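PDB 6FXW: putative ribose 5-phosphate isomerase from Leishmania infantum, which probably interconverts ribose 5-phosphate and ribulose 5-phosphate in the pentose phosphate pathway, as a type B isomerase of the LacAB/RpiB family. Local coordinates for residues R7-A15 with T45-V56. Numbering follows the deposited sequence.
Sequences RVALGCDHA and TSVDYPDYAAQV. With SO4 (sulfate ion), chain B.
Val56 sets its two methyls against the strand at Ala9 and Gly11, where helix 49-56 runs back almost antiparallel to strand 7-12, at 172° and with the axes 7.2 Å apart. The methyls divide the work: CG1 of Val56 lies 4.0 Å from CB of Ala9, while CG2 sits 3.6 Å from N of Gly11, which has no side chain, and so comes close to bare backbone. One turn earlier Tyr52 leans on the strand's end, its CG 3.3 Å from O of Cys12, a buried carbonyl with no hydrogen-bond partner in the model. Leu70 of the neighbouring strand 67-72 also touches Val56 in this close-packed half.

The loop end, with exposed Thr45 and Ser46, is looser. CG2 of Val47 still packs 3.8 Å from CA of Asp13, but a single water bridges the segments, donating to OD2 of Asp13 and O of Val47 and accepting from N of Tyr49. OD1 of Asp13 receives N of Ala15 from above the carboxylate plane, an Asx turn. In His14, CG lodges between the backbone N and the carbonyl carbon (chi1 48°), which brings the ring alongside Ser46, whose CA makes an off-centre CH-pi contact, and Val47, whose O lies at the ring's edge. NE2 of His14 donates a fairly straight hydrogen bond (2.8 Å, 160°) to O2 of a sulfate, probably from the crystallisation liquor, also hydrogen-bonded by Arg116 and, from the second subunit, Arg140 and Arg144. Sulfate held here is consistent with a phosphate site between subunits, in the Rossmann-like alpha/beta fold of RpiB isomerases.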
loop_
_atom_site.group_PDB
_atom_site.type_symbol
_atom_site.label_atom_id
_atom_site.label_comp_id
_atom_site.label_asym_id
_atom_site.label_seq_id
_atom_site.Cartn_x
_atom_site.Cartn_y
_atom_site.Cartn_z
ATOM N N ARG A 7 -22.391 -13.810 -9.857
ATOM C CA ARG A 7 -21.741 -14.544 -10.955
ATOM C C ARG A 7 -20.531 -13.720 -11.387
ATOM O O ARG A 7 -20.732 -12.575 -11.773
ATOM C CB ARG A 7 -22.623 -14.757 -12.145
ATOM C CG ARG A 7 -23.658 -15.814 -11.833
ATOM C CD ARG A 7 -24.623 -15.962 -13.025
ATOM N NE ARG A 7 -24.039 -16.321 -14.287
ATOM C CZ ARG A 7 -23.768 -17.608 -14.661
ATOM N NH1 ARG A 7 -24.019 -18.646 -13.848
ATOM N NH2 ARG A 7 -23.296 -17.892 -15.854
ATOM N N VAL A 8 -19.347 -14.300 -11.254
ATOM C CA VAL A 8 -18.068 -13.543 -11.384
ATOM C C VAL A 8 -17.351 -14.015 -12.643
ATOM O O VAL A 8 -17.037 -15.231 -12.807
ATOM C CB VAL A 8 -17.207 -13.744 -10.139
ATOM C CG1 VAL A 8 -15.858 -13.005 -10.375
ATOM C CG2 VAL A 8 -17.933 -13.300 -8.864
ATOM N N ALA A 9 -16.981 -13.095 -13.506
ATOM C CA ALA A 9 -16.073 -13.343 -14.593
ATOM C C ALA A 9 -14.661 -12.848 -14.208
ATOM O O ALA A 9 -14.506 -11.675 -13.897
ATOM C CB ALA A 9 -16.541 -12.617 -15.853
ATOM N N LEU A 10 -13.714 -13.742 -14.299
ATOM C CA LEU A 10 -12.316 -13.460 -13.925
ATOM C C LEU A 10 -11.504 -13.465 -15.196
ATOM O O LEU A 10 -11.428 -14.513 -15.881
ATOM C CB LEU A 10 -11.763 -14.522 -12.966
ATOM C CG LEU A 10 -10.267 -14.471 -12.722
ATOM C CD1 LEU A 10 -9.924 -13.238 -11.906
ATOM C CD2 LEU A 10 -9.737 -15.698 -11.959
ATOM N N GLY A 11 -10.843 -12.374 -15.525
ATOM C CA GLY A 11 -9.946 -12.306 -16.691
ATOM C C GLY A 11 -8.568 -11.864 -16.276
ATOM O O GLY A 11 -8.398 -11.128 -15.292
ATOM N N CYS A 12 -7.579 -12.252 -17.011
ATOM C CA CYS A 12 -6.259 -11.798 -16.688
ATOM C C CYS A 12 -5.403 -11.935 -17.921
ATOM O O CYS A 12 -5.816 -12.495 -18.937
ATOM C CB CYS A 12 -5.662 -12.579 -15.502
ATOM S SG CYS A 12 -5.438 -14.339 -15.945
ATOM N N ASP A 13 -4.211 -11.330 -17.825
ATOM C CA ASP A 13 -3.166 -11.547 -18.833
ATOM C C ASP A 13 -2.183 -12.592 -18.286
ATOM O O ASP A 13 -2.445 -13.236 -17.254
ATOM C CB ASP A 13 -2.551 -10.252 -19.336
ATOM C CG ASP A 13 -1.665 -9.525 -18.303
ATOM O OD1 ASP A 13 -1.468 -10.053 -17.198
ATOM O OD2 ASP A 13 -1.091 -8.508 -18.683
ATOM N N HIS A 14 -1.044 -12.708 -18.899
ATOM C CA HIS A 14 -0.101 -13.755 -18.550
ATOM C C HIS A 14 0.552 -13.449 -17.196
ATOM O O HIS A 14 1.123 -14.329 -16.576
ATOM C CB HIS A 14 1.001 -13.847 -19.575
ATOM C CG HIS A 14 1.591 -12.561 -19.900
ATOM N ND1 HIS A 14 0.975 -11.648 -20.737
ATOM C CD2 HIS A 14 2.687 -11.955 -19.371
ATOM C CE1 HIS A 14 1.684 -10.527 -20.697
ATOM N NE2 HIS A 14 2.756 -10.708 -19.912
ATOM N N ALA A 15 0.478 -12.206 -16.742
ATOM C CA ALA A 15 1.126 -11.916 -15.435
ATOM C C ALA A 15 0.505 -12.781 -14.328
ATOM O O ALA A 15 1.191 -13.156 -13.336
ATOM C CB ALA A 15 0.971 -10.496 -15.094
ATOM N N THR A 45 1.373 -18.466 -22.604
ATOM C CA THR A 45 1.790 -17.588 -23.716
ATOM C C THR A 45 1.719 -16.092 -23.254
ATOM O O THR A 45 1.014 -15.749 -22.323
ATOM C CB THR A 45 0.877 -17.891 -24.948
ATOM O OG1 THR A 45 -0.521 -17.805 -24.557
ATOM C CG2 THR A 45 1.129 -19.332 -25.531
ATOM N N SER A 46 2.468 -15.233 -23.895
ATOM C CA SER A 46 2.309 -13.788 -23.655
ATOM C C SER A 46 1.046 -13.349 -24.362
ATOM O O SER A 46 0.843 -13.650 -25.520
ATOM C CB SER A 46 3.507 -13.085 -24.278
ATOM O OG SER A 46 3.464 -11.766 -23.886
ATOM N N VAL A 47 0.228 -12.488 -23.683
ATOM C CA VAL A 47 -0.943 -12.005 -24.258
ATOM C C VAL A 47 -1.144 -10.513 -23.910
ATOM O O VAL A 47 -0.336 -9.990 -23.134
ATOM C CB VAL A 47 -2.145 -12.857 -23.863
ATOM C CG1 VAL A 47 -2.010 -14.336 -24.242
ATOM C CG2 VAL A 47 -2.351 -12.826 -22.347
ATOM N N ASP A 48 -2.170 -9.923 -24.482
ATOM C CA ASP A 48 -2.419 -8.488 -24.313
ATOM C C ASP A 48 -3.632 -8.228 -23.458
ATOM O O ASP A 48 -4.731 -8.541 -23.797
ATOM C CB ASP A 48 -2.567 -7.877 -25.689
ATOM C CG ASP A 48 -1.278 -7.945 -26.497
ATOM O OD1 ASP A 48 -0.170 -7.967 -25.970
ATOM O OD2 ASP A 48 -1.464 -8.011 -27.758
ATOM N N TYR A 49 -3.432 -7.582 -22.282
ATOM C CA TYR A 49 -4.484 -7.458 -21.336
ATOM C C TYR A 49 -5.781 -6.830 -21.900
ATOM O O TYR A 49 -6.881 -7.182 -21.445
ATOM C CB TYR A 49 -3.977 -6.655 -20.075
ATOM C CG TYR A 49 -3.533 -5.255 -20.369
ATOM C CD1 TYR A 49 -4.382 -4.143 -20.435
ATOM C CD2 TYR A 49 -2.162 -5.000 -20.514
ATOM C CE1 TYR A 49 -3.938 -2.902 -20.713
ATOM C CE2 TYR A 49 -1.703 -3.715 -20.800
ATOM C CZ TYR A 49 -2.587 -2.653 -20.946
ATOM O OH TYR A 49 -2.121 -1.365 -21.271
ATOM N N PRO A 50 -5.751 -5.824 -22.842
ATOM C CA PRO A 50 -7.039 -5.322 -23.297
ATOM C C PRO A 50 -7.965 -6.340 -23.887
ATOM O O PRO A 50 -9.195 -6.196 -23.763
ATOM C CB PRO A 50 -6.638 -4.269 -24.333
ATOM C CG PRO A 50 -5.214 -3.858 -23.926
ATOM C CD PRO A 50 -4.620 -5.132 -23.486
ATOM N N ASP A 51 -7.392 -7.363 -24.489
ATOM C CA ASP A 51 -8.256 -8.377 -25.064
ATOM C C ASP A 51 -9.090 -9.139 -24.003
ATOM O O ASP A 51 -10.257 -9.508 -24.269
ATOM C CB ASP A 51 -7.469 -9.365 -25.897
ATOM C CG ASP A 51 -6.745 -8.724 -27.133
ATOM O OD1 ASP A 51 -7.363 -7.816 -27.743
ATOM O OD2 ASP A 51 -5.581 -9.092 -27.426
ATOM N N TYR A 52 -8.492 -9.402 -22.844
ATOM C CA TYR A 52 -9.164 -10.079 -21.770
ATOM C C TYR A 52 -10.053 -9.163 -20.945
ATOM O O TYR A 52 -11.128 -9.588 -20.510
ATOM C CB TYR A 52 -8.084 -10.807 -20.931
ATOM C CG TYR A 52 -7.406 -11.911 -21.774
ATOM C CD1 TYR A 52 -7.965 -13.140 -21.893
ATOM C CD2 TYR A 52 -6.308 -11.629 -22.528
ATOM C CE1 TYR A 52 -7.401 -14.080 -22.728
ATOM C CE2 TYR A 52 -5.763 -12.564 -23.382
ATOM C CZ TYR A 52 -6.333 -13.762 -23.473
ATOM O OH TYR A 52 -5.817 -14.720 -24.321
ATOM N N ALA A 53 -9.656 -7.878 -20.819
ATOM C CA ALA A 53 -10.577 -6.911 -20.299
ATOM C C ALA A 53 -11.883 -6.912 -21.065
ATOM O O ALA A 53 -12.979 -6.939 -20.520
ATOM C CB ALA A 53 -9.983 -5.536 -20.348
ATOM N N ALA A 54 -11.759 -6.959 -22.419
ATOM C CA ALA A 54 -12.952 -6.912 -23.266
ATOM C C ALA A 54 -13.818 -8.146 -23.051
ATOM O O ALA A 54 -15.073 -8.024 -23.007
ATOM C CB ALA A 54 -12.513 -6.760 -24.714
ATOM N N GLN A 55 -13.240 -9.321 -22.948
ATOM C CA GLN A 55 -14.003 -10.521 -22.642
ATOM C C GLN A 55 -14.865 -10.409 -21.426
ATOM O O GLN A 55 -16.066 -10.737 -21.402
ATOM C CB GLN A 55 -13.172 -11.822 -22.573
ATOM C CG GLN A 55 -12.531 -12.277 -23.837
ATOM C CD GLN A 55 -11.967 -13.678 -23.742
ATOM O OE1 GLN A 55 -10.770 -13.864 -24.011
ATOM N NE2 GLN A 55 -12.803 -14.706 -23.371
ATOM N N VAL A 56 -14.283 -9.908 -20.346
ATOM C CA VAL A 56 -14.997 -9.804 -19.067
ATOM C C VAL A 56 -16.103 -8.712 -19.187
ATOM O O VAL A 56 -17.259 -8.861 -18.714
ATOM C CB VAL A 56 -14.008 -9.446 -17.928
ATOM C CG1 VAL A 56 -14.729 -9.102 -16.671
ATOM C CG2 VAL A 56 -13.161 -10.664 -17.618
HETATM S S SO4 B . 5.356 -7.937 -19.548
HETATM O O1 SO4 B . 6.865 -8.022 -19.676
HETATM O O2 SO4 B . 4.854 -9.152 -18.907
HETATM O O3 SO4 B . 5.175 -6.675 -18.649
HETATM O O4 SO4 B . 4.863 -7.801 -20.888
HETATM O O HOH W 1 -0.757 -7.863 -21.309
#